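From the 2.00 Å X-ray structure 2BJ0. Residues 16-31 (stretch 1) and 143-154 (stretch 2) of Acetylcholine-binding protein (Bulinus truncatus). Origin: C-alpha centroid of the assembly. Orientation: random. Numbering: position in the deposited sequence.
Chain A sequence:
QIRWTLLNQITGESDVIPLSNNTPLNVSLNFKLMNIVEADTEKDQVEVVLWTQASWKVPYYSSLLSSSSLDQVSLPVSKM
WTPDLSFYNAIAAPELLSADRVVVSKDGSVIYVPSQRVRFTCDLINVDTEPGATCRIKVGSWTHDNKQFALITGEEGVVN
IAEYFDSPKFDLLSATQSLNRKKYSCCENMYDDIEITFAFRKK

Stretch 1, residues 16-31: VIPLSNNTPLNVSLNF
Stretch 2, residues 143-154: THDNKQFALITG

Six backbone hydrogen bonds join strand 25-31 to strand 149-153 as parallel neighbors, their axes inclined by 38°. L25 N donates to Q148 O (2.7 Å) and A150 N to L25 O (2.8 Å); V27 N then donates to A150 O (2.8 Å) and I152 N to V27 O (3.0 Å); finally L29 N donates to I152 O (3.0 Å) and G154 N to L29 O (3.1 Å). Thus L25, V27 and L29 each spend both peptide groups on the partner, the alternation expected of a parallel ladder. The register pairs L25 with F149, N26 with A150, V27 with L151 and S28 with I152, CA atoms 4.7 to 5.0 Å apart; at L29 and T153 they open to 5.5 Å and the side chains diverge. Extended backbones (V27 at phi/psi -119/121, A150 at -106/128) support this, and CA-H...O contacts supplement it, such as S28 CA to I152 O at 3.2 Å.

Before the strands, one water bridges I17 N (2.9 Å), from which it accepts, and H144 NE2 (2.8 Å). D145 organizes the approach to F149: its O accepts from Q148 N and F149 N, both at 3.0 Å, while its OD1 accepts from K147 N at 3.0 Å.

L25, V27, F149 and L151 share one sheet face. V27 (chi1 t) lays CG2 over the F149 ring, 4.2 Å from its centroid and 14° off the normal; F149 itself is t, with chi2 -75°. I17, t at both chi angles, reaches the same ring obliquely, CD1 to CD2 of F149 at 4.0 Å. L29 and L151, both mt, meet CD1 to CD2 at 3.6 Å. Branched aliphatics and an aromatic suit this buried side.

N26, S28, A150 and I152 occupy the other, more exposed face, where polar groups can remain near solvent. Small A150 receives P24, CB to CB at 4.0 Å.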

ATOM      1  N   VAL A  16      -0.767  23.035   8.290  1.00 27.92           N
ATOM      2  CA  VAL A  16      -1.672  24.173   8.061  1.00 28.68           C
ATOM      3  C   VAL A  16      -1.258  25.013   6.841  1.00 28.28           C
ATOM      4  O   VAL A  16      -0.080  25.248   6.616  1.00 28.93           O
ATOM      5  CB  VAL A  16      -1.780  25.045   9.353  1.00 28.70           C
ATOM      6  CG1 VAL A  16      -2.513  26.373   9.115  1.00 29.65           C
ATOM      7  CG2 VAL A  16      -2.492  24.273  10.458  1.00 29.75           C
ATOM      8  N   ILE A  17      -2.220  25.451   6.046  1.00 27.96           N
ATOM      9  CA  ILE A  17      -1.901  26.243   4.876  1.00 28.89           C
ATOM     10  C   ILE A  17      -1.100  27.454   5.364  1.00 29.36           C
ATOM     11  O   ILE A  17      -1.449  28.042   6.379  1.00 29.62           O
ATOM     12  CB  ILE A  17      -3.201  26.630   4.143  1.00 28.87           C
ATOM     13  CG1 ILE A  17      -2.918  27.233   2.783  1.00 29.24           C
ATOM     14  CG2 ILE A  17      -4.115  27.510   5.029  1.00 28.25           C
ATOM     15  CD1 ILE A  17      -4.191  27.545   2.021  1.00 31.86           C
ATOM     16  N   PRO A  18      -0.005  27.789   4.693  1.00 31.69           N
ATOM     17  CA  PRO A  18       0.816  28.923   5.096  1.00 34.28           C
ATOM     18  C   PRO A  18       0.266  30.233   4.584  1.00 37.52           C
ATOM     19  O   PRO A  18       0.518  30.617   3.444  1.00 38.42           O
ATOM     20  CB  PRO A  18       2.165  28.628   4.449  1.00 33.52           C
ATOM     21  CG  PRO A  18       1.876  27.774   3.301  1.00 32.49           C
ATOM     22  CD  PRO A  18       0.549  27.109   3.511  1.00 31.74           C
ATOM     23  N   LEU A  19      -0.466  30.929   5.436  1.00 40.94           N
ATOM     24  CA  LEU A  19      -0.977  32.245   5.083  1.00 43.89           C
ATOM     25  C   LEU A  19      -0.212  33.360   5.796  1.00 46.89           C
ATOM     26  O   LEU A  19       0.487  33.123   6.794  1.00 46.54           O
ATOM     27  CB  LEU A  19      -2.459  32.327   5.412  1.00 43.34           C
ATOM     28  CG  LEU A  19      -3.320  31.245   4.773  1.00 41.57           C
ATOM     29  CD1 LEU A  19      -4.689  31.293   5.394  1.00 41.31           C
ATOM     30  CD2 LEU A  19      -3.394  31.389   3.283  1.00 37.71           C
ATOM     31  N   SER A  20      -0.310  34.566   5.235  1.00 50.45           N
ATOM     32  CA  SER A  20       0.049  35.809   5.946  1.00 53.90           C
ATOM     33  C   SER A  20      -1.028  36.845   5.634  1.00 55.65           C
ATOM     34  O   SER A  20      -1.583  36.841   4.521  1.00 56.67           O
ATOM     35  CB  SER A  20       1.460  36.310   5.577  1.00 54.18           C
ATOM     36  OG  SER A  20       1.585  36.606   4.190  1.00 54.79           O
ATOM     37  N   ASN A  21      -1.338  37.703   6.610  1.00 57.20           N
ATOM     38  CA  ASN A  21      -2.534  38.555   6.559  1.00 58.52           C
ATOM     39  C   ASN A  21      -3.821  37.685   6.559  1.00 58.51           C
ATOM     40  O   ASN A  21      -3.797  36.518   6.987  1.00 58.88           O
ATOM     41  CB  ASN A  21      -2.468  39.502   5.333  1.00 59.30           C
ATOM     42  CG  ASN A  21      -3.477  40.669   5.408  1.00 62.05           C
ATOM     43  OD1 ASN A  21      -3.476  41.459   6.368  1.00 64.85           O
ATOM     44  ND2 ASN A  21      -4.332  40.781   4.384  1.00 63.70           N
ATOM     45  N   ASN A  22      -4.937  38.260   6.102  1.00 58.09           N
ATOM     46  CA  ASN A  22      -6.134  37.487   5.740  1.00 57.31           C
ATOM     47  C   ASN A  22      -5.986  36.796   4.380  1.00 55.87           C
ATOM     48  O   ASN A  22      -6.222  35.590   4.259  1.00 56.00           O
ATOM     49  CB  ASN A  22      -7.373  38.383   5.733  1.00 57.95           C
ATOM     50  CG  ASN A  22      -8.092  38.384   7.062  1.00 59.93           C
ATOM     51  OD1 ASN A  22      -8.099  37.372   7.782  1.00 61.43           O
ATOM     52  ND2 ASN A  22      -8.716  39.514   7.397  1.00 61.34           N
ATOM     53  N   THR A  23      -5.595  37.588   3.380  1.00 53.46           N
ATOM     54  CA  THR A  23      -5.280  37.158   2.010  1.00 50.98           C
ATOM     55  C   THR A  23      -5.191  35.656   1.775  1.00 48.30           C
ATOM     56  O   THR A  23      -4.421  34.982   2.444  1.00 48.36           O
ATOM     57  CB  THR A  23      -3.950  37.770   1.608  1.00 51.35           C
ATOM     58  OG1 THR A  23      -3.083  37.745   2.750  1.00 52.54           O
ATOM     59  CG2 THR A  23      -4.110  39.283   1.290  1.00 52.57           C
ATOM     60  N   PRO A  24      -5.950  35.147   0.802  1.00 45.68           N
ATOM     61  CA  PRO A  24      -5.847  33.744   0.401  1.00 43.25           C
ATOM     62  C   PRO A  24      -4.477  33.435  -0.208  1.00 41.21           C
ATOM     63  O   PRO A  24      -3.831  34.318  -0.785  1.00 39.96           O
ATOM     64  CB  PRO A  24      -6.934  33.595  -0.658  1.00 43.27           C
ATOM     65  CG  PRO A  24      -7.798  34.786  -0.510  1.00 44.83           C
ATOM     66  CD  PRO A  24      -6.942  35.882   0.001  1.00 45.46           C
ATOM     67  N   LEU A  25      -4.029  32.189  -0.055  1.00 38.91           N
ATOM     68  CA  LEU A  25      -2.836  31.721  -0.747  1.00 36.43           C
ATOM     69  C   LEU A  25      -3.193  31.526  -2.211  1.00 35.43           C
ATOM     70  O   LEU A  25      -4.164  30.851  -2.525  1.00 34.52           O
ATOM     71  CB  LEU A  25      -2.331  30.403  -0.139  1.00 36.22           C
ATOM     72  CG  LEU A  25      -1.129  29.745  -0.802  1.00 33.68           C
ATOM     73  CD1 LEU A  25       0.124  30.478  -0.404  1.00 35.37           C
ATOM     74  CD2 LEU A  25      -1.026  28.293  -0.399  1.00 33.44           C
ATOM     75  N   ASN A  26      -2.420  32.138  -3.103  1.00 34.80           N
ATOM     76  CA  ASN A  26      -2.625  31.965  -4.539  1.00 34.64           C
ATOM     77  C   ASN A  26      -1.929  30.713  -5.019  1.00 33.41           C
ATOM     78  O   ASN A  26      -0.716  30.588  -4.929  1.00 34.46           O
ATOM     79  CB  ASN A  26      -2.034  33.123  -5.329  1.00 35.25           C
ATOM     80  CG  ASN A  26      -2.894  34.353  -5.312  1.00 40.33           C
ATOM     81  OD1 ASN A  26      -2.443  35.417  -5.752  1.00 47.62           O
ATOM     82  ND2 ASN A  26      -4.137  34.239  -4.816  1.00 41.01           N
ATOM     83  N   VAL A  27      -2.675  29.794  -5.585  1.00 31.68           N
ATOM     84  CA  VAL A  27      -2.031  28.619  -6.095  1.00 30.43           C
ATOM     85  C   VAL A  27      -2.296  28.546  -7.575  1.00 30.01           C
ATOM     86  O   VAL A  27      -3.441  28.499  -7.987  1.00 31.08           O
ATOM     87  CB  VAL A  27      -2.555  27.355  -5.370  1.00 29.72           C
ATOM     88  CG1 VAL A  27      -1.927  26.094  -5.960  1.00 29.01           C
ATOM     89  CG2 VAL A  27      -2.273  27.463  -3.892  1.00 28.61           C
ATOM     90  N   SER A  28      -1.241  28.541  -8.379  1.00 30.07           N
ATOM     91  CA  SER A  28      -1.403  28.461  -9.816  1.00 30.17           C
ATOM     92  C   SER A  28      -1.291  27.033 -10.290  1.00 29.55           C
ATOM     93  O   SER A  28      -0.349  26.348  -9.905  1.00 29.80           O
ATOM     94  CB  SER A  28      -0.310  29.268 -10.496  1.00 30.44           C
ATOM     95  OG  SER A  28      -0.218  30.536  -9.877  1.00 34.38           O
ATOM     96  N   LEU A  29      -2.218  26.615 -11.151  1.00 27.94           N
ATOM     97  CA  LEU A  29      -2.213  25.275 -11.764  1.00 27.21           C
ATOM     98  C   LEU A  29      -2.186  25.369 -13.263  1.00 27.55           C
ATOM     99  O   LEU A  29      -2.918  26.173 -13.858  1.00 26.27           O
ATOM    100  CB  LEU A  29      -3.489  24.509 -11.412  1.00 27.15           C
ATOM    101  CG  LEU A  29      -3.744  24.204  -9.949  1.00 26.63           C
ATOM    102  CD1 LEU A  29      -5.025  23.369  -9.785  1.00 25.82           C
ATOM    103  CD2 LEU A  29      -2.508  23.498  -9.385  1.00 29.22           C
ATOM    104  N   ASN A  30      -1.325  24.560 -13.861  1.00 27.09           N
ATOM    105  CA  ASN A  30      -1.306  24.279 -15.290  1.00 27.04           C
ATOM    106  C   ASN A  30      -1.274  22.761 -15.400  1.00 27.13           C
ATOM    107  O   ASN A  30      -0.954  22.101 -14.419  1.00 26.94           O
ATOM    108  CB  ASN A  30      -0.090  24.916 -15.968  1.00 26.68           C
ATOM    109  CG  ASN A  30      -0.324  26.398 -16.316  1.00 30.33           C
ATOM    110  OD1 ASN A  30       0.466  27.258 -15.951  1.00 31.70           O
ATOM    111  ND2 ASN A  30      -1.443  26.689 -16.989  1.00 29.72           N
ATOM    112  N   PHE A  31      -1.609  22.215 -16.564  1.00 26.73           N
ATOM    113  CA  PHE A  31      -1.717  20.781 -16.729  1.00 27.51           C
ATOM    114  C   PHE A  31      -1.101  20.370 -18.031  1.00 27.90           C
ATOM    115  O   PHE A  31      -1.073  21.139 -18.990  1.00 28.64           O
ATOM    116  CB  PHE A  31      -3.188  20.313 -16.683  1.00 26.39           C
ATOM    117  CG  PHE A  31      -3.879  20.598 -15.391  1.00 26.53           C
ATOM    118  CD1 PHE A  31      -3.803  19.695 -14.332  1.00 23.90           C
ATOM    119  CD2 PHE A  31      -4.630  21.751 -15.231  1.00 24.14           C
ATOM    120  CE1 PHE A  31      -4.430  19.940 -13.136  1.00 26.33           C
ATOM    121  CE2 PHE A  31      -5.269  22.000 -14.038  1.00 28.07           C
ATOM    122  CZ  PHE A  31      -5.175  21.087 -12.974  1.00 28.42           C
ATOM    123  N   THR A 143     -10.496  20.699   0.908  1.00 24.65           N
ATOM    124  CA  THR A 143     -10.862  21.204   2.225  1.00 25.30           C
ATOM    125  C   THR A 143     -10.497  22.633   2.546  1.00 25.49           C
ATOM    126  O   THR A 143     -10.756  23.043   3.673  1.00 25.56           O
ATOM    127  CB  THR A 143     -10.253  20.316   3.375  1.00 25.35           C
ATOM    128  OG1 THR A 143      -8.823  20.432   3.338  1.00 26.59           O
ATOM    129  CG2 THR A 143     -10.551  18.844   3.145  1.00 24.12           C
ATOM    130  N   HIS A 144      -9.918  23.378   1.591  1.00 26.80           N
ATOM    131  CA  HIS A 144      -9.622  24.815   1.774  1.00 27.91           C
ATOM    132  C   HIS A 144     -10.534  25.660   0.863  1.00 28.09           C
ATOM    133  O   HIS A 144     -10.469  25.557  -0.355  1.00 27.83           O
ATOM    134  CB  HIS A 144      -8.140  25.127   1.442  1.00 27.07           C
ATOM    135  CG  HIS A 144      -7.143  24.415   2.325  1.00 27.08           C
ATOM    136  ND1 HIS A 144      -6.629  23.170   2.020  1.00 27.30           N
ATOM    137  CD2 HIS A 144      -6.544  24.793   3.484  1.00 26.25           C
ATOM    138  CE1 HIS A 144      -5.787  22.795   2.972  1.00 26.69           C
ATOM    139  NE2 HIS A 144      -5.713  23.763   3.870  1.00 27.05           N
ATOM    140  N   ASP A 145     -11.398  26.470   1.456  1.00 30.29           N
ATOM    141  CA  ASP A 145     -12.319  27.343   0.669  1.00 31.93           C
ATOM    142  C   ASP A 145     -11.538  28.514   0.068  1.00 32.00           C
ATOM    143  O   ASP A 145     -10.356  28.668   0.357  1.00 30.97           O
ATOM    144  CB  ASP A 145     -13.496  27.829   1.534  1.00 32.63           C
ATOM    145  CG  ASP A 145     -13.054  28.716   2.693  1.00 35.89           C
ATOM    146  OD1 ASP A 145     -12.082  29.486   2.550  1.00 38.20           O
ATOM    147  OD2 ASP A 145     -13.621  28.711   3.801  1.00 41.53           O
ATOM    148  N   ASN A 146     -12.178  29.359  -0.748  1.00 33.10           N
ATOM    149  CA  ASN A 146     -11.389  30.342  -1.471  1.00 33.55           C
ATOM    150  C   ASN A 146     -11.038  31.589  -0.671  1.00 34.16           C
ATOM    151  O   ASN A 146     -10.378  32.497  -1.181  1.00 34.19           O
ATOM    152  CB  ASN A 146     -11.993  30.696  -2.816  1.00 34.54           C
ATOM    153  CG  ASN A 146     -13.365  31.298  -2.699  1.00 36.15           C
ATOM    154  OD1 ASN A 146     -13.812  31.673  -1.607  1.00 37.11           O
ATOM    155  ND2 ASN A 146     -14.061  31.377  -3.832  1.00 39.49           N
ATOM    156  N   LYS A 147     -11.455  31.612   0.589  1.00 34.23           N
ATOM    157  CA  LYS A 147     -10.937  32.594   1.539  1.00 34.35           C
ATOM    158  C   LYS A 147      -9.515  32.264   1.954  1.00 33.10           C
ATOM    159  O   LYS A 147      -8.781  33.151   2.348  1.00 32.54           O
ATOM    160  CB  LYS A 147     -11.829  32.669   2.777  1.00 36.06           C
ATOM    161  CG  LYS A 147     -12.805  33.832   2.835  1.00 38.38           C
ATOM    162  CD  LYS A 147     -13.637  34.033   1.561  1.00 42.26           C
ATOM    163  CE  LYS A 147     -14.596  35.241   1.716  1.00 42.45           C
ATOM    164  NZ  LYS A 147     -15.029  35.847   0.401  1.00 43.58           N
ATOM    165  N   GLN A 148      -9.123  30.987   1.854  1.00 31.61           N
ATOM    166  CA  GLN A 148      -7.761  30.542   2.220  1.00 30.20           C
ATOM    167  C   GLN A 148      -6.914  30.149   1.013  1.00 28.95           C
ATOM    168  O   GLN A 148      -5.736  30.431   0.975  1.00 28.96           O
ATOM    169  CB  GLN A 148      -7.844  29.359   3.192  1.00 30.21           C
ATOM    170  CG  GLN A 148      -8.360  29.748   4.541  1.00 31.46           C
ATOM    171  CD  GLN A 148      -8.349  28.611   5.545  1.00 35.50           C
ATOM    172  OE1 GLN A 148      -7.842  27.529   5.274  1.00 35.13           O
ATOM    173  NE2 GLN A 148      -8.927  28.857   6.708  1.00 37.07           N
ATOM    174  N   PHE A 149      -7.545  29.537   0.014  1.00 28.20           N
ATOM    175  CA  PHE A 149      -6.860  28.871  -1.084  1.00 28.44           C
ATOM    176  C   PHE A 149      -7.491  29.354  -2.381  1.00 27.74           C
ATOM    177  O   PHE A 149      -8.574  28.918  -2.729  1.00 27.89           O
ATOM    178  CB  PHE A 149      -7.138  27.387  -0.906  1.00 27.31           C
ATOM    179  CG  PHE A 149      -6.391  26.459  -1.816  1.00 28.30           C
ATOM    180  CD1 PHE A 149      -6.734  26.313  -3.151  1.00 25.44           C
ATOM    181  CD2 PHE A 149      -5.452  25.574  -1.275  1.00 28.07           C
ATOM    182  CE1 PHE A 149      -6.087  25.404  -3.968  1.00 25.61           C
ATOM    183  CE2 PHE A 149      -4.820  24.627  -2.079  1.00 28.61           C
ATOM    184  CZ  PHE A 149      -5.134  24.534  -3.431  1.00 27.00           C
ATOM    185  N   ALA A 150      -6.826  30.255  -3.100  1.00 28.25           N
ATOM    186  CA  ALA A 150      -7.384  30.727  -4.364  1.00 28.40           C
ATOM    187  C   ALA A 150      -6.635  30.135  -5.539  1.00 28.56           C
ATOM    188  O   ALA A 150      -5.427  30.203  -5.580  1.00 28.63           O
ATOM    189  CB  ALA A 150      -7.366  32.259  -4.414  1.00 28.63           C
ATOM    190  N   LEU A 151      -7.368  29.539  -6.487  1.00 29.63           N
ATOM    191  CA  LEU A 151      -6.793  28.943  -7.690  1.00 30.27           C
ATOM    192  C   LEU A 151      -6.696  29.988  -8.775  1.00 31.92           C
ATOM    193  O   LEU A 151      -7.605  30.808  -8.929  1.00 31.61           O
ATOM    194  CB  LEU A 151      -7.685  27.819  -8.228  1.00 29.93           C
ATOM    195  CG  LEU A 151      -7.557  26.453  -7.567  1.00 30.81           C
ATOM    196  CD1 LEU A 151      -8.406  25.421  -8.276  1.00 30.47           C
ATOM    197  CD2 LEU A 151      -6.105  26.026  -7.567  1.00 28.68           C
ATOM    198  N   ILE A 152      -5.594  29.954  -9.515  1.00 32.79           N
ATOM    199  CA  ILE A 152      -5.406  30.820 -10.666  1.00 35.02           C
ATOM    200  C   ILE A 152      -4.763  29.978 -11.771  1.00 35.53           C
ATOM    201  O   ILE A 152      -4.080  28.974 -11.497  1.00 34.58           O
ATOM    202  CB  ILE A 152      -4.537  32.088 -10.321  1.00 34.90           C
ATOM    203  CG1 ILE A 152      -3.135  31.702  -9.856  1.00 35.73           C
ATOM    204  CG2 ILE A 152      -5.226  32.995  -9.260  1.00 36.79           C
ATOM    205  CD1 ILE A 152      -2.218  32.904  -9.551  1.00 36.13           C
ATOM    206  N   THR A 153      -5.023  30.349 -13.015  1.00 36.16           N
ATOM    207  CA  THR A 153      -4.314  29.753 -14.135  1.00 37.72           C
ATOM    208  C   THR A 153      -2.837  30.152 -14.097  1.00 38.61           C
ATOM    209  O   THR A 153      -2.478  31.327 -13.924  1.00 38.07           O
ATOM    210  CB  THR A 153      -5.001  30.120 -15.463  1.00 37.61           C
ATOM    211  OG1 THR A 153      -6.230  29.384 -15.555  1.00 39.70           O
ATOM    212  CG2 THR A 153      -4.217  29.596 -16.687  1.00 37.74           C
ATOM    213  N   GLY A 154      -1.984  29.145 -14.217  1.00 39.47           N
ATOM    214  CA  GLY A 154      -0.543  29.362 -14.210  1.00 41.67           C
ATOM    215  C   GLY A 154       0.009  29.991 -15.475  1.00 42.86           C
ATOM    216  O   GLY A 154      -0.713  30.190 -16.464  1.00 42.90           O
TER
HETATM  217  O   HOH W   1      -4.840  24.295   6.481  1.00 25.22           O